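Local coordinates for high potential iron-sulfur protein (PDB 3H31) that probably carries electrons through a [4Fe-4S] cluster held by four cysteines, as part of a longer high-potential iron-sulfur protein, at residues A1-T6 and P59-G64. Sequence-based numbering, arbitrary orientation.
Sequences AELTCT and PIHPNG
C5 and H61 form the middle of this contact, where the N-terminal loop lies against the 59-64 loop. The C5 side chain points at the partner backbone: CB sits 3.6 Å from H61 N, and SG reaches H61 CB at 3.7 Å. With SG anti to its carbonyl carbon (chi1 -55°), the sulfur lies beside the imidazole, 4.6 Å from the ring centroid and oblique to it. A cysteine suits this buried place because its short side chain puts the sulfur within reach of C50 for the disulfide, tying the N-terminal loop covalently to the fold. H61 CG stands anti to its own backbone N (chi1 -162°), which brings it alongside the C5 sulfur. NE2 gives a weak, bent hydrogen bond to L3 O, 3.1 Å long with an angle of 120° at the hydrogen. Within the type I turn from H61 to G64, ND1 accepts from N63 N at 2.9 Å, the donor lying in the ring plane, which helps fix the ring's rotation. The L3 side chain runs past H61 antiparallel to it, its CG 4.0 Å from H61 CD2, and as a leucine it gives the ring an apolar neighbour. The apolar ring of P59 packs on C5, its CG 3.5 Å from C5 O and its CB against C5 CB. The carbonyl oxygens of C5 and P59 converge as two acceptors, and R19 supplies a hydrogen bond to each. An alanine at H61 would probably leave L3 O without this donor and N63 N without its acceptor, and open a gap beside the C5 sulfur. Disulfide, imidazole and guanidinium together thus fasten the chain's start to a loop whose I60 side chain, facing the other way, comes within about 4 Å of the cluster.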
ATOM      1  N   ALA A   1     -17.328  -7.799  -4.434  0.58  9.28           N
ATOM      2  CA  ALA A   1     -16.050  -8.042  -3.805  0.58  6.89           C
ATOM      3  C   ALA A   1     -15.465  -6.765  -3.335  0.58  6.41           C
ATOM      4  O   ALA A   1     -15.664  -5.654  -3.898  0.58  7.23           O
ATOM      5  CB  ALA A   1     -15.353  -9.098  -4.511  0.58  7.06           C
ATOM      6  N   GLU A   2     -14.743  -6.849  -2.224  0.58  6.67           N
ATOM      7  CA  GLU A   2     -14.083  -5.643  -1.717  0.58 10.14           C
ATOM      8  C   GLU A   2     -12.894  -5.435  -2.681  0.58 10.37           C
ATOM      9  O   GLU A   2     -12.401  -6.220  -3.478  0.58 18.07           O
ATOM     10  CB  GLU A   2     -13.750  -5.634  -0.256  0.58 18.06           C
ATOM     11  CG  GLU A   2     -14.992  -5.301   0.579  0.58 26.78           C
ATOM     12  CD  GLU A   2     -15.676  -6.460   1.248  0.58 28.97           C
ATOM     13  OE1 GLU A   2     -15.508  -6.510   2.486  0.58 29.48           O
ATOM     14  OE2 GLU A   2     -16.373  -7.290   0.644  0.58 23.85           O
ATOM     15  N   LEU A   3     -12.604  -4.154  -2.742  1.00 10.25           N
ATOM     16  CA  LEU A   3     -11.398  -3.573  -3.291  1.00  7.69           C
ATOM     17  C   LEU A   3     -10.186  -4.395  -2.900  1.00  6.88           C
ATOM     18  O   LEU A   3      -9.933  -4.610  -1.692  1.00  7.21           O
ATOM     19  CB  LEU A   3     -11.240  -2.142  -2.808  1.00  8.34           C
ATOM     20  CG  LEU A   3      -9.989  -1.423  -3.323  1.00  9.75           C
ATOM     21  CD1 LEU A   3     -10.106  -1.300  -4.834  1.00 11.16           C
ATOM     22  CD2 LEU A   3      -9.794  -0.084  -2.680  1.00 13.42           C
ATOM     23  N   THR A   4      -9.410  -4.810  -3.865  1.00  6.51           N
ATOM     24  CA  THR A   4      -8.134  -5.488  -3.684  1.00  7.12           C
ATOM     25  C   THR A   4      -7.082  -4.720  -4.492  1.00  5.87           C
ATOM     26  O   THR A   4      -7.360  -4.178  -5.540  1.00  7.34           O
ATOM     27  CB  THR A   4      -8.112  -6.979  -4.058  1.00  8.69           C
ATOM     28  OG1 THR A   4      -8.465  -7.086  -5.417  1.00 12.17           O
ATOM     29  CG2 THR A   4      -9.103  -7.817  -3.223  1.00 10.61           C
ATOM     30  N   CYS A   5      -5.853  -4.750  -3.970  1.00  5.54           N
ATOM     31  CA  CYS A   5      -4.745  -3.960  -4.499  1.00  5.13           C
ATOM     32  C   CYS A   5      -3.471  -4.769  -4.621  1.00  5.97           C
ATOM     33  O   CYS A   5      -2.372  -4.294  -4.408  1.00  7.49           O
ATOM     34  CB  CYS A   5      -4.489  -2.691  -3.659  1.00  5.88           C
ATOM     35  SG  CYS A   5      -6.004  -1.678  -3.520  1.00  6.44           S
ATOM     36  N   THR A   6      -3.656  -6.010  -5.072  1.00  5.73           N
ATOM     37  CA  THR A   6      -2.552  -6.960  -5.184  1.00  6.55           C
ATOM     38  C   THR A   6      -2.178  -7.257  -6.623  1.00  6.77           C
ATOM     39  O   THR A   6      -1.320  -8.119  -6.858  1.00  8.10           O
ATOM     40  CB  THR A   6      -2.942  -8.261  -4.434  1.00  7.32           C
ATOM     41  OG1 THR A   6      -4.225  -8.626  -4.882  1.00  8.12           O
ATOM     42  CG2 THR A   6      -2.920  -8.079  -2.923  1.00  9.27           C
ATOM     43  N   PRO A  59      -0.554  -0.625  -7.075  1.00  5.93           N
ATOM     44  CA  PRO A  59      -1.760  -0.298  -6.318  1.00  5.58           C
ATOM     45  C   PRO A  59      -1.540  -0.542  -4.852  1.00  5.05           C
ATOM     46  O   PRO A  59      -0.867  -1.515  -4.452  1.00  5.54           O
ATOM     47  CB  PRO A  59      -2.815  -1.237  -6.918  1.00  6.40           C
ATOM     48  CG  PRO A  59      -2.038  -2.408  -7.381  1.00  7.65           C
ATOM     49  CD  PRO A  59      -0.769  -1.871  -7.892  1.00  7.00           C
ATOM     50  N   ILE A  60      -2.138   0.276  -4.024  1.00  5.12           N
ATOM     51  CA  ILE A  60      -1.947   0.251  -2.589  1.00  5.13           C
ATOM     52  C   ILE A  60      -3.280   0.438  -1.911  1.00  5.12           C
ATOM     53  O   ILE A  60      -4.042   1.384  -2.210  1.00  5.58           O
ATOM     54  CB  ILE A  60      -0.985   1.345  -2.095  1.00  5.16           C
ATOM     55  CG1 ILE A  60       0.380   1.276  -2.818  1.00  5.76           C
ATOM     56  CG2 ILE A  60      -0.816   1.350  -0.579  1.00  5.88           C
ATOM     57  CD1 ILE A  60       1.266   0.130  -2.367  1.00  6.45           C
ATOM     58  N   HIS A  61      -3.669  -0.484  -0.983  1.00  5.31           N
ATOM     59  CA  HIS A  61      -4.952  -0.413  -0.306  1.00  5.32           C
ATOM     60  C   HIS A  61      -4.860   0.474   0.918  1.00  5.62           C
ATOM     61  O   HIS A  61      -3.892   0.342   1.703  1.00  5.23           O
ATOM     62  CB  HIS A  61      -5.326  -1.823   0.116  1.00  6.06           C
ATOM     63  CG  HIS A  61      -6.776  -1.988   0.438  1.00  6.56           C
ATOM     64  ND1 HIS A  61      -7.385  -1.408   1.549  1.00  7.38           N
ATOM     65  CD2 HIS A  61      -7.721  -2.654  -0.299  1.00  9.40           C
ATOM     66  CE1 HIS A  61      -8.657  -1.717   1.469  1.00  8.53           C
ATOM     67  NE2 HIS A  61      -8.888  -2.480   0.375  1.00  9.68           N
ATOM     68  N   PRO A  62      -5.812   1.329   1.202  1.00  5.63           N
ATOM     69  CA  PRO A  62      -5.742   2.167   2.389  1.00  5.57           C
ATOM     70  C   PRO A  62      -5.699   1.355   3.697  1.00  5.56           C
ATOM     71  O   PRO A  62      -5.238   1.876   4.703  1.00  5.88           O
ATOM     72  CB  PRO A  62      -7.011   3.032   2.334  1.00  5.86           C
ATOM     73  CG  PRO A  62      -7.940   2.252   1.409  1.00  6.62           C
ATOM     74  CD  PRO A  62      -7.042   1.617   0.398  1.00  6.02           C
ATOM     75  N   ASN A  63      -6.229   0.129   3.676  1.00  5.66           N
ATOM     76  CA  ASN A  63      -6.169  -0.731   4.859  1.00  6.25           C
ATOM     77  C   ASN A  63      -4.883  -1.570   4.942  1.00  5.66           C
ATOM     78  O   ASN A  63      -4.788  -2.421   5.835  1.00  6.26           O
ATOM     79  CB  ASN A  63      -7.397  -1.627   4.911  1.00  7.81           C
ATOM     80  CG  ASN A  63      -8.689  -0.834   5.101  1.00  9.36           C
ATOM     81  OD1 ASN A  63      -8.672   0.334   5.455  1.00 11.60           O
ATOM     82  ND2 ASN A  63      -9.818  -1.501   4.881  1.00 13.46           N
ATOM     83  N   GLY A  64      -3.982  -1.360   4.016  1.00  5.10           N
ATOM     84  CA  GLY A  64      -2.796  -2.161   3.897  1.00  5.50           C
ATOM     85  C   GLY A  64      -1.683  -1.693   4.830  1.00  4.82           C
ATOM     86  O   GLY A  64      -1.882  -0.890   5.725  1.00  5.27           O
TER